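Glucose 1-dehydrogenase (Haloferax mediterranei, PDB 2VWH) catalyses the zinc-dependent oxidation of D-glucose and several other aldose sugars, using NADP(+) in preference to NAD(+) as the electron acceptor. Local coordinates at residues 58-63 with 119-124; 4-9 with 50-55; 145-150 with 326-331. All coordinates share one frame; numbering follows the deposited sequence.

How the contacts relate
Contacts 1 and 2 lie side by side in the GroES-like part of the chain, their centres about 8 Å apart, and both draw on the antiparallel sheet in which strands 58-60 and 2-7 are neighbours. Contact 1 is buried and largely polar, its backbone and histidine hydrogen bonds leading to a zinc ligand; contact 2 is partly exposed and has no hydrogen bond between its segments, an arginine chain lying over the face of a phenylalanine whose edge meets a valine. Contact 3, about 19 Å from contact 1 between centres, is a buried aliphatic and aromatic junction. Its segment 145-150 runs on to E150, which meets H63 of contact 1 beside the same glucose.

Contact 1: 58-63 with 119-124; sequences HLVLGH and GAHGYM. With ZN (zinc ion), chain D; BGC (beta-D-glucopyranose), chain C.
The imidazole of H121 turns its edge to strand 58-60 and takes the amide hydrogen of V60 on ND1, at 3.1 Å and nearly straight (178°), with the donor tilted somewhat from the ring plane. Its CG stands anti to the carbonyl carbon (chi1 -66°), and CE1 reaches over one face of the H58 ring near the rim; the planes are nearly parallel but slid apart, so overlap is slight. Histidine suits both places, since each ring can pack and still hydrogen-bond: H121 NE2 to E56 OE2, H58 NE2 to K18 NZ. Beyond the rings the backbones interlock. G122 N bonds V60 O at 2.8 Å, Y123 N bonds G62 O, and M124 N bonds L61 O. Glycine fits at 122, since a CB there would collide with the carbonyl oxygens of L61 and G62. The extended M124 chain runs over L61, with SD 3.9 Å from L61 CB, while the Y123 ring sets its edge against H63 CA. H63 turns away, and its NE2 binds zinc at 2.0 Å. With D38, glucose O1 and O2, and a water, it completes the catalytic zinc site of this member of the zinc-containing alcohol dehydrogenase family.

Contact 2: 4-9 with 50-55; sequences IAVKRG and GGFPEG
Segment 4-9, the end of strand 2-7 and the turn after it, meets the irregular loop 50-55 without a backbone hydrogen bond, the nearest CA atoms, those of R8 and F52, lying 8.1 Å apart. Side chains bridge that gap. F52 points from the loop toward the strand, its CG anti to the carbonyl carbon (chi1 -69°), and the ring arrives where the strand gives way to a turn. R8 lies over one face of this ring: its CG sits 3.9 Å from the centroid and 8° off the normal, a CH-pi contact. The two side chains run past each other in opposite directions, the arginine being extended from CG to NE, which carries the guanidinium back over the root of the phenylalanine. There one guanidinium face, its plane 29° from that of the ring, meets F52 CB near the rim, with R8 NH2 3.7 Å from F52 CB. Arginine suits this exposed position because its methylene groups can cover an aromatic ring while its charged end stays near polar backbone; NH2 comes 3.6 Å from P53 O, and NE makes a weak hydrogen bond to E56 O. The far edge of the ring meets the strand, where V6 O lies near the ring plane, 3.5 Å from F52 CE2, and V6 CG1 approaches F52 CZ at 4.1 Å. Valine gives the ring a compact apolar neighbour. Strand 2-7 runs between strands 14-17 and 58-60, and the loop, which follows helix 39-46, brings F52 and P53 against L59 of strand 58-60.

Contact 3: 145-150 with 326-331; sequences LGFLIE and DLVTGV. With BGC (beta-D-glucopyranose), chain C.
Against the F147 ring V328 comes obliquely, its CG2 methyl 4.3 Å from F147 CZ, and the same methyl is shared with two leucines. L145 CD2 lies 4.1 Å from V328 CG2, the two side chains inclined to one another, and L148 CD1 stands 4.4 Å from it. With chi1 at 175°, CG2 stands beside the backbone N and is the branch that meets all three side chains. Valine suits this spot, where the chain leaves helix 321-327 and enters strand 328-333, because a beta-branched residue is at ease in extended conformation and still presents a methyl to the core. One residue earlier, L327 CD2 reaches L148 CD2 at 4.4 Å. Strand 328-333 pairs parallel with 349-353 in the mixed sheet that also holds strand 27-37 of the GroES-like domain, so the contact packs the 3-10 turn at 146-148 and the start of helix 149-165 on that sheet; A351 and R34 also touch F147. Within the turn, L148 N is bonded to L145 O at 2.9 Å, consistent with the ends of both leucines reaching V328 together. E150, itself a binding residue for the catalytic zinc and the substrate, is bent at chi2 (-87°) and directs its carboxylate to the glucose, whose O3 donates to E150 OE2 at 3.1 Å. It lies beside H63, another zinc ligand.

Contact 1: 58-63 with 119-124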
loop_
_atom_site.group_PDB
_atom_site.type_symbol
_atom_site.label_atom_id
_atom_site.label_comp_id
_atom_site.label_asym_id
_atom_site.label_seq_id
_atom_site.Cartn_x
_atom_site.Cartn_y
_atom_site.Cartn_z
ATOM N N HIS A 58 -10.271 34.552 14.432
ATOM C CA HIS A 58 -10.035 33.466 15.387
ATOM C C HIS A 58 -10.493 32.093 14.869
ATOM O O HIS A 58 -11.225 31.995 13.884
ATOM C CB HIS A 58 -10.760 33.780 16.689
ATOM C CG HIS A 58 -12.244 33.641 16.591
ATOM N ND1 HIS A 58 -13.039 34.583 15.979
ATOM C CD2 HIS A 58 -13.076 32.656 17.005
ATOM C CE1 HIS A 58 -14.301 34.197 16.039
ATOM N NE2 HIS A 58 -14.352 33.028 16.655
ATOM N N LEU A 59 -10.033 31.038 15.534
ATOM C CA LEU A 59 -10.507 29.679 15.274
ATOM C C LEU A 59 -10.872 29.010 16.599
ATOM O O LEU A 59 -10.010 28.834 17.469
ATOM C CB LEU A 59 -9.430 28.865 14.547
ATOM C CG LEU A 59 -9.680 27.355 14.309
ATOM C CD1 LEU A 59 -10.816 27.127 13.333
ATOM C CD2 LEU A 59 -8.427 26.673 13.800
ATOM N N VAL A 60 -12.143 28.642 16.746
ATOM C CA VAL A 60 -12.583 27.871 17.896
ATOM C C VAL A 60 -11.962 26.484 17.728
ATOM O O VAL A 60 -12.051 25.879 16.657
ATOM C CB VAL A 60 -14.123 27.794 18.014
ATOM C CG1 VAL A 60 -14.527 26.842 19.156
ATOM C CG2 VAL A 60 -14.719 29.196 18.241
ATOM N N LEU A 61 -11.289 26.021 18.773
ATOM C CA LEU A 61 -10.554 24.752 18.737
ATOM C C LEU A 61 -11.460 23.543 19.024
ATOM O O LEU A 61 -12.629 23.705 19.390
ATOM C CB LEU A 61 -9.436 24.800 19.780
ATOM C CG LEU A 61 -8.339 25.839 19.512
ATOM C CD1 LEU A 61 -7.483 26.034 20.741
ATOM C CD2 LEU A 61 -7.495 25.409 18.321
ATOM N N GLY A 62 -10.908 22.338 18.862
ATOM C CA GLY A 62 -11.565 21.111 19.295
ATOM C C GLY A 62 -12.286 20.350 18.196
ATOM O O GLY A 62 -13.170 20.891 17.536
ATOM N N HIS A 63 -11.908 19.082 18.013
ATOM C CA HIS A 63 -12.537 18.216 17.011
ATOM C C HIS A 63 -13.014 16.862 17.554
ATOM O O HIS A 63 -13.742 16.157 16.858
ATOM C CB HIS A 63 -11.602 18.031 15.799
ATOM C CG HIS A 63 -10.332 17.306 16.112
ATOM N ND1 HIS A 63 -9.199 17.952 16.560
ATOM C CD2 HIS A 63 -10.009 15.993 16.029
ATOM C CE1 HIS A 63 -8.234 17.065 16.747
ATOM N NE2 HIS A 63 -8.697 15.869 16.428
ATOM N N GLY A 119 -10.440 25.715 8.334
ATOM C CA GLY A 119 -11.460 26.465 7.622
ATOM C C GLY A 119 -12.807 26.574 8.297
ATOM O O GLY A 119 -13.696 27.219 7.756
ATOM N N ALA A 120 -12.976 25.941 9.458
ATOM C CA ALA A 120 -14.266 25.961 10.154
ATOM C C ALA A 120 -14.036 25.830 11.652
ATOM O O ALA A 120 -13.156 25.080 12.092
ATOM C CB ALA A 120 -15.171 24.839 9.646
ATOM N N HIS A 121 -14.827 26.573 12.426
ATOM C CA HIS A 121 -14.761 26.536 13.885
ATOM C C HIS A 121 -15.059 25.134 14.430
ATOM O O HIS A 121 -15.914 24.424 13.896
ATOM C CB HIS A 121 -15.745 27.533 14.477
ATOM C CG HIS A 121 -15.395 28.957 14.183
ATOM N ND1 HIS A 121 -14.173 29.505 14.515
ATOM C CD2 HIS A 121 -16.094 29.937 13.565
ATOM C CE1 HIS A 121 -14.135 30.762 14.110
ATOM N NE2 HIS A 121 -15.286 31.050 13.534
ATOM N N GLY A 122 -14.340 24.767 15.486
ATOM C CA GLY A 122 -14.517 23.494 16.182
ATOM C C GLY A 122 -15.612 23.476 17.234
ATOM O O GLY A 122 -16.597 24.211 17.145
ATOM N N TYR A 123 -15.429 22.627 18.238
ATOM C CA TYR A 123 -16.497 22.248 19.172
ATOM C C TYR A 123 -16.273 22.714 20.621
ATOM O O TYR A 123 -17.089 22.424 21.480
ATOM C CB TYR A 123 -16.688 20.718 19.153
ATOM C CG TYR A 123 -17.029 20.164 17.781
ATOM C CD1 TYR A 123 -16.195 19.264 17.144
ATOM C CD2 TYR A 123 -18.199 20.548 17.122
ATOM C CE1 TYR A 123 -16.501 18.764 15.873
ATOM C CE2 TYR A 123 -18.513 20.055 15.863
ATOM C CZ TYR A 123 -17.665 19.161 15.244
ATOM O OH TYR A 123 -17.971 18.670 13.996
ATOM N N MET A 124 -15.188 23.441 20.890
ATOM C CA MET A 124 -14.941 23.975 22.235
ATOM C C MET A 124 -15.735 25.252 22.470
ATOM O O MET A 124 -15.175 26.337 22.656
ATOM C CB MET A 124 -13.451 24.211 22.464
ATOM C CG MET A 124 -12.700 22.954 22.777
ATOM S SD MET A 124 -10.969 23.317 23.071
ATOM C CE MET A 124 -10.252 21.667 23.119
HETATM ZN ZN ZN D . -7.614 14.217 16.312
HETATM C C2 BGC C . -8.425 14.483 13.284
HETATM C C3 BGC C . -8.891 13.972 11.928
HETATM C C4 BGC C . -8.209 14.809 10.859
HETATM C C5 BGC C . -6.670 14.777 11.042
HETATM C C6 BGC C . -5.989 15.624 9.963
HETATM C C1 BGC C . -6.911 14.461 13.367
HETATM O O1 BGC C . -6.568 14.768 14.691
HETATM O O2 BGC C . -8.802 13.527 14.232
HETATM O O3 BGC C . -10.299 14.075 11.833
HETATM O O4 BGC C . -8.635 14.386 9.587
HETATM O O5 BGC C . -6.309 15.238 12.362
HETATM O O6 BGC C . -6.311 16.969 10.206
HETATM O O HOH W 1 -8.484 12.723 17.199
#

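Contact 2: 4-9 with 50-55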
loop_
_atom_site.group_PDB
_atom_site.type_symbol
_atom_site.label_atom_id
_atom_site.label_comp_id
_atom_site.label_asym_id
_atom_site.label_seq_id
_atom_site.Cartn_x
_atom_site.Cartn_y
_atom_site.Cartn_z
ATOM N N ILE A 4 -13.438 28.453 23.412
ATOM C CA ILE A 4 -11.989 28.449 23.544
ATOM C C ILE A 4 -11.417 28.510 22.135
ATOM O O ILE A 4 -11.680 27.637 21.310
ATOM C CB ILE A 4 -11.451 27.182 24.252
ATOM C CG1 ILE A 4 -12.105 26.980 25.632
ATOM C CG2 ILE A 4 -9.934 27.253 24.389
ATOM C CD1 ILE A 4 -11.991 28.180 26.582
ATOM N N ALA A 5 -10.638 29.553 21.865
ATOM C CA ALA A 5 -10.168 29.847 20.525
ATOM C C ALA A 5 -8.685 30.213 20.518
ATOM O O ALA A 5 -8.131 30.611 21.533
ATOM C CB ALA A 5 -10.995 31.002 19.944
ATOM N N VAL A 6 -8.053 30.060 19.361
ATOM C CA VAL A 6 -6.768 30.694 19.096
ATOM C C VAL A 6 -7.039 31.897 18.188
ATOM O O VAL A 6 -7.857 31.804 17.270
ATOM C CB VAL A 6 -5.765 29.725 18.441
ATOM C CG1 VAL A 6 -6.260 29.246 17.065
ATOM C CG2 VAL A 6 -4.380 30.393 18.328
ATOM N N LYS A 7 -6.388 33.028 18.466
ATOM C CA LYS A 7 -6.555 34.248 17.655
ATOM C C LYS A 7 -5.379 34.416 16.707
ATOM O O LYS A 7 -4.270 33.962 17.012
ATOM C CB LYS A 7 -6.657 35.480 18.545
ATOM C CG LYS A 7 -7.954 35.584 19.302
ATOM C CD LYS A 7 -7.943 36.789 20.235
ATOM C CE LYS A 7 -9.355 37.187 20.637
ATOM N NZ LYS A 7 -9.359 38.316 21.606
ATOM N N ARG A 8 -5.621 35.065 15.566
ATOM C CA ARG A 8 -4.556 35.332 14.579
ATOM C C ARG A 8 -3.383 36.048 15.245
ATOM O O ARG A 8 -3.582 36.980 16.038
ATOM C CB ARG A 8 -5.065 36.171 13.395
ATOM C CG ARG A 8 -5.777 35.383 12.294
ATOM C CD ARG A 8 -5.924 36.212 11.006
ATOM N NE ARG A 8 -7.049 35.765 10.171
ATOM C CZ ARG A 8 -6.983 34.838 9.210
ATOM N NH1 ARG A 8 -5.837 34.229 8.909
ATOM N NH2 ARG A 8 -8.084 34.516 8.533
ATOM N N GLY A 9 -2.169 35.582 14.952
ATOM C CA GLY A 9 -0.950 36.169 15.510
ATOM C C GLY A 9 -0.649 35.732 16.934
ATOM O O GLY A 9 0.515 35.667 17.335
ATOM N N GLY A 50 -3.355 23.019 9.506
ATOM C CA GLY A 50 -4.684 23.611 9.477
ATOM C C GLY A 50 -4.677 25.076 9.086
ATOM O O GLY A 50 -3.728 25.559 8.475
ATOM N N GLY A 51 -5.738 25.788 9.448
ATOM C CA GLY A 51 -5.892 27.184 9.043
ATOM C C GLY A 51 -7.205 27.787 9.490
ATOM O O GLY A 51 -8.159 27.065 9.779
ATOM N N PHE A 52 -7.249 29.117 9.529
ATOM C CA PHE A 52 -8.408 29.846 10.035
ATOM C C PHE A 52 -9.535 29.857 9.023
ATOM O O PHE A 52 -9.304 29.640 7.830
ATOM C CB PHE A 52 -8.040 31.287 10.400
ATOM C CG PHE A 52 -7.152 31.400 11.605
ATOM C CD1 PHE A 52 -5.798 31.111 11.520
ATOM C CD2 PHE A 52 -7.665 31.808 12.821
ATOM C CE1 PHE A 52 -4.979 31.216 12.630
ATOM C CE2 PHE A 52 -6.849 31.915 13.933
ATOM C CZ PHE A 52 -5.511 31.616 13.838
ATOM N N PRO A 53 -10.768 30.101 9.493
ATOM C CA PRO A 53 -11.870 30.282 8.564
ATOM C C PRO A 53 -11.686 31.607 7.816
ATOM O O PRO A 53 -11.151 32.555 8.391
ATOM C CB PRO A 53 -13.104 30.345 9.476
ATOM C CG PRO A 53 -12.640 29.919 10.827
ATOM C CD PRO A 53 -11.203 30.231 10.894
ATOM N N GLU A 54 -12.106 31.665 6.555
ATOM C CA GLU A 54 -11.997 32.901 5.762
ATOM C C GLU A 54 -12.712 34.066 6.438
ATOM O O GLU A 54 -13.852 33.928 6.884
ATOM C CB GLU A 54 -12.554 32.711 4.347
ATOM C CG GLU A 54 -11.572 32.051 3.383
ATOM C CD GLU A 54 -12.121 31.906 1.969
ATOM O OE1 GLU A 54 -13.360 31.957 1.782
ATOM O OE2 GLU A 54 -11.302 31.733 1.038
ATOM N N GLY A 55 -12.018 35.201 6.541
ATOM C CA GLY A 55 -12.596 36.422 7.101
ATOM C C GLY A 55 -12.876 36.420 8.597
ATOM O O GLY A 55 -13.671 37.233 9.071
#

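Contact 3: 145-150 with 326-331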
loop_
_atom_site.group_PDB
_atom_site.type_symbol
_atom_site.label_atom_id
_atom_site.label_comp_id
_atom_site.label_asym_id
_atom_site.label_seq_id
_atom_site.Cartn_x
_atom_site.Cartn_y
_atom_site.Cartn_z
ATOM N N LEU A 145 -16.777 9.422 28.479
ATOM C CA LEU A 145 -15.550 9.285 27.700
ATOM C C LEU A 145 -15.814 9.317 26.192
ATOM O O LEU A 145 -15.010 8.827 25.402
ATOM C CB LEU A 145 -14.812 8.007 28.115
ATOM C CG LEU A 145 -14.320 7.995 29.572
ATOM C CD1 LEU A 145 -13.691 6.672 29.919
ATOM C CD2 LEU A 145 -13.348 9.122 29.836
ATOM N N GLY A 146 -16.910 9.955 25.800
ATOM C CA GLY A 146 -17.370 9.936 24.422
ATOM C C GLY A 146 -16.488 10.684 23.439
ATOM O O GLY A 146 -16.566 10.442 22.230
ATOM N N PHE A 147 -15.641 11.575 23.952
ATOM C CA PHE A 147 -14.634 12.245 23.121
ATOM C C PHE A 147 -13.586 11.254 22.602
ATOM O O PHE A 147 -12.790 11.610 21.739
ATOM C CB PHE A 147 -13.947 13.414 23.871
ATOM C CG PHE A 147 -13.282 13.012 25.167
ATOM C CD1 PHE A 147 -11.974 12.596 25.189
ATOM C CD2 PHE A 147 -13.983 13.054 26.370
ATOM C CE1 PHE A 147 -11.368 12.199 26.376
ATOM C CE2 PHE A 147 -13.387 12.670 27.549
ATOM C CZ PHE A 147 -12.077 12.241 27.561
ATOM N N LEU A 148 -13.567 10.030 23.131
ATOM C CA LEU A 148 -12.650 9.004 22.624
ATOM C C LEU A 148 -13.142 8.319 21.355
ATOM O O LEU A 148 -12.365 7.636 20.674
ATOM C CB LEU A 148 -12.328 7.969 23.702
ATOM C CG LEU A 148 -11.474 8.448 24.878
ATOM C CD1 LEU A 148 -11.242 7.303 25.857
ATOM C CD2 LEU A 148 -10.138 9.032 24.415
ATOM N N ILE A 149 -14.423 8.490 21.023
ATOM C CA ILE A 149 -14.989 7.805 19.862
ATOM C C ILE A 149 -14.325 8.269 18.569
ATOM O O ILE A 149 -14.036 7.457 17.683
ATOM C CB ILE A 149 -16.529 7.965 19.793
ATOM C CG1 ILE A 149 -17.195 7.279 21.003
ATOM C CG2 ILE A 149 -17.087 7.407 18.471
ATOM C CD1 ILE A 149 -16.917 5.796 21.110
ATOM N N GLU A 150 -14.043 9.564 18.467
ATOM C CA GLU A 150 -13.375 10.077 17.275
ATOM C C GLU A 150 -11.993 9.455 17.031
ATOM O O GLU A 150 -11.747 8.936 15.937
ATOM C CB GLU A 150 -13.344 11.612 17.262
ATOM C CG GLU A 150 -12.985 12.232 15.902
ATOM C CD GLU A 150 -11.508 12.399 15.673
ATOM O OE1 GLU A 150 -10.724 12.173 16.616
ATOM O OE2 GLU A 150 -11.116 12.775 14.542
ATOM N N ASP A 326 -6.356 4.978 33.151
ATOM C CA ASP A 326 -4.970 5.400 33.096
ATOM C C ASP A 326 -4.656 6.310 31.909
ATOM O O ASP A 326 -3.778 7.150 32.010
ATOM C CB ASP A 326 -4.048 4.182 33.067
ATOM C CG ASP A 326 -3.958 3.478 34.412
ATOM O OD1 ASP A 326 -4.449 4.015 35.421
ATOM O OD2 ASP A 326 -3.384 2.380 34.456
ATOM N N LEU A 327 -5.366 6.141 30.793
ATOM C CA LEU A 327 -5.123 6.946 29.604
ATOM C C LEU A 327 -5.528 8.412 29.798
ATOM O O LEU A 327 -4.850 9.322 29.325
ATOM C CB LEU A 327 -5.894 6.377 28.416
ATOM C CG LEU A 327 -5.723 7.057 27.054
ATOM C CD1 LEU A 327 -4.403 6.670 26.438
ATOM C CD2 LEU A 327 -6.887 6.691 26.120
ATOM N N VAL A 328 -6.666 8.630 30.437
ATOM C CA VAL A 328 -7.219 9.974 30.577
ATOM C C VAL A 328 -6.670 10.564 31.861
ATOM O O VAL A 328 -7.122 10.235 32.946
ATOM C CB VAL A 328 -8.760 9.947 30.568
ATOM C CG1 VAL A 328 -9.344 11.342 30.828
ATOM C CG2 VAL A 328 -9.255 9.388 29.224
ATOM N N THR A 329 -5.670 11.422 31.725
ATOM C CA THR A 329 -4.933 11.922 32.881
ATOM C C THR A 329 -5.598 13.146 33.519
ATOM O O THR A 329 -5.405 13.409 34.703
ATOM C CB THR A 329 -3.445 12.167 32.534
ATOM O OG1 THR A 329 -3.334 12.997 31.371
ATOM C CG2 THR A 329 -2.745 10.811 32.252
ATOM N N GLY A 330 -6.416 13.871 32.767
ATOM C CA GLY A 330 -7.135 14.994 33.362
ATOM C C GLY A 330 -8.341 15.426 32.575
ATOM O O GLY A 330 -8.253 15.642 31.372
ATOM N N VAL A 331 -9.476 15.541 33.258
ATOM C CA VAL A 331 -10.654 16.162 32.676
ATOM C C VAL A 331 -10.851 17.457 33.450
ATOM O O VAL A 331 -11.031 17.431 34.659
ATOM C CB VAL A 331 -11.909 15.275 32.756
ATOM C CG1 VAL A 331 -13.106 16.025 32.169
ATOM C CG2 VAL A 331 -11.688 13.951 31.995
HETATM C C2 BGC C . -8.425 14.483 13.284
HETATM C C3 BGC C . -8.891 13.972 11.928
HETATM C C4 BGC C . -8.209 14.809 10.859
HETATM C C5 BGC C . -6.670 14.777 11.042
HETATM C C6 BGC C . -5.989 15.624 9.963
HETATM C C1 BGC C . -6.911 14.461 13.367
HETATM O O1 BGC C . -6.568 14.768 14.691
HETATM O O2 BGC C . -8.802 13.527 14.232
HETATM O O3 BGC C . -10.299 14.075 11.833
HETATM O O4 BGC C . -8.635 14.386 9.587
HETATM O O5 BGC C . -6.309 15.238 12.362
HETATM O O6 BGC C . -6.311 16.969 10.206
#